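Local coordinates for protein scyllo-inosose 3-dehydrogenase (PDB 3IP1) that oxidises scyllo-inosose to 3-dehydro-scyllo-inosose with NAD(+), as a zinc-dependent homodimeric enzyme that probably serves myo-inositol degradation, at residues Pro351-Ile354 with Ser355-Ser359. Sequence-based numbering, arbitrary orientation.
Sequences PRVI and SLMAS
A358 N donates to I354 O at 2.8 Å, one of four successive i to i+4 bonds in the last turns of the alpha-helix 349-358. M357 N to V353 O is the straightest of them, with an N-H...O angle of 172°. S355 N and L356 N reach P351 O and R352 O in the same way; P351 suits its place in the first turn, where the N-H that proline lacks would have no acceptor within the helix, while its carbonyl still accepts. S359 is the first residue outside helical geometry: its N makes weak bonds to S355 O and L356 O, and S359 OG turns back to donate to L356 O at 2.9 Å, a small hydroxyl that supplies a second donor to a carbonyl at the C-terminal end of the helix. The chi1 of S355 (-64°) turns OG back toward the preceding turn, 3.2 Å from P351 O, while the hydroxyl is hydrogen-bonded to E177 OE1. R352, long and partly exposed, extends to a salt bridge with D215 of the second subunit, so this face of the helix meets another chain. V353, I354 and M357 are apolar and buried: V353 packs against helix 194-207, which contributes the metal ligand E195, and I354 lies on W173 of strand 172-174. V353 and selenomethionine M357, one turn apart, run side by side. With the M357 chain extended beyond CG, its terminal CE comes to 4.0 Å from V353 CG1.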
loop_
_atom_site.group_PDB
_atom_site.type_symbol
_atom_site.label_atom_id
_atom_site.label_comp_id
_atom_site.label_asym_id
_atom_site.label_seq_id
_atom_site.Cartn_x
_atom_site.Cartn_y
_atom_site.Cartn_z
ATOM N N PRO A 351 1.411 -21.138 -3.040
ATOM C CA PRO A 351 2.424 -21.725 -2.159
ATOM C C PRO A 351 2.292 -21.278 -0.717
ATOM O O PRO A 351 2.639 -22.029 0.188
ATOM C CB PRO A 351 3.756 -21.270 -2.776
ATOM C CG PRO A 351 3.422 -20.097 -3.645
ATOM C CD PRO A 351 2.020 -20.341 -4.128
ATOM N N ARG A 352 1.763 -20.083 -0.487
ATOM C CA ARG A 352 1.541 -19.676 0.889
ATOM C C ARG A 352 0.395 -20.468 1.514
ATOM O O ARG A 352 0.448 -20.784 2.698
ATOM C CB ARG A 352 1.252 -18.169 1.004
ATOM C CG ARG A 352 2.478 -17.257 0.911
ATOM C CD ARG A 352 2.019 -15.798 1.011
ATOM N NE ARG A 352 3.087 -14.815 0.828
ATOM C CZ ARG A 352 3.339 -14.175 -0.312
ATOM N NH1 ARG A 352 2.625 -14.421 -1.413
ATOM N NH2 ARG A 352 4.319 -13.291 -0.358
ATOM N N VAL A 353 -0.647 -20.762 0.737
ATOM C CA VAL A 353 -1.732 -21.618 1.243
ATOM C C VAL A 353 -1.174 -23.000 1.621
ATOM O O VAL A 353 -1.543 -23.567 2.639
ATOM C CB VAL A 353 -2.905 -21.760 0.252
ATOM C CG1 VAL A 353 -3.833 -22.946 0.677
ATOM C CG2 VAL A 353 -3.676 -20.439 0.166
ATOM N N ILE A 354 -0.261 -23.514 0.797
ATOM C CA ILE A 354 0.403 -24.793 1.074
ATOM C C ILE A 354 1.232 -24.742 2.378
ATOM O O ILE A 354 1.117 -25.641 3.225
ATOM C CB ILE A 354 1.229 -25.287 -0.163
ATOM C CG1 ILE A 354 0.267 -25.643 -1.307
ATOM C CG2 ILE A 354 2.128 -26.474 0.212
ATOM C CD1 ILE A 354 0.882 -25.572 -2.745
ATOM N N SER A 355 2.035 -23.682 2.542
ATOM C CA SER A 355 2.847 -23.504 3.765
ATOM C C SER A 355 1.973 -23.383 4.988
ATOM O O SER A 355 2.300 -23.921 6.036
ATOM C CB SER A 355 3.743 -22.272 3.674
ATOM O OG SER A 355 4.679 -22.462 2.633
ATOM N N LEU A 356 0.859 -22.681 4.839
ATOM C CA LEU A 356 -0.096 -22.510 5.921
ATOM C C LEU A 356 -0.653 -23.879 6.365
ATOM O O LEU A 356 -0.637 -24.220 7.551
ATOM C CB LEU A 356 -1.209 -21.579 5.445
ATOM C CG LEU A 356 -1.891 -20.570 6.356
ATOM C CD1 LEU A 356 -1.008 -19.976 7.464
ATOM C CD2 LEU A 356 -2.464 -19.486 5.488
HETATM N N MSE A 357 -1.122 -24.671 5.402
HETATM C CA MSE A 357 -1.557 -26.028 5.706
HETATM C C MSE A 357 -0.436 -26.825 6.369
HETATM O O MSE A 357 -0.680 -27.520 7.346
HETATM C CB MSE A 357 -2.021 -26.760 4.447
HETATM C CG MSE A 357 -3.332 -26.234 3.871
HETATM SE SE MSE A 357 -3.801 -27.322 2.336
HETATM C CE MSE A 357 -5.478 -26.394 1.881
ATOM N N ALA A 358 0.785 -26.708 5.840
ATOM C CA ALA A 358 1.929 -27.456 6.377
ATOM C C ALA A 358 2.214 -27.113 7.840
ATOM O O ALA A 358 2.700 -27.947 8.607
ATOM C CB ALA A 358 3.157 -27.235 5.534
ATOM N N SER A 359 1.883 -25.889 8.227
ATOM C CA SER A 359 2.169 -25.429 9.570
ATOM C C SER A 359 1.002 -25.612 10.538
ATOM O O SER A 359 1.075 -25.126 11.660
ATOM C CB SER A 359 2.602 -23.970 9.534
ATOM O OG SER A 359 1.483 -23.168 9.230
#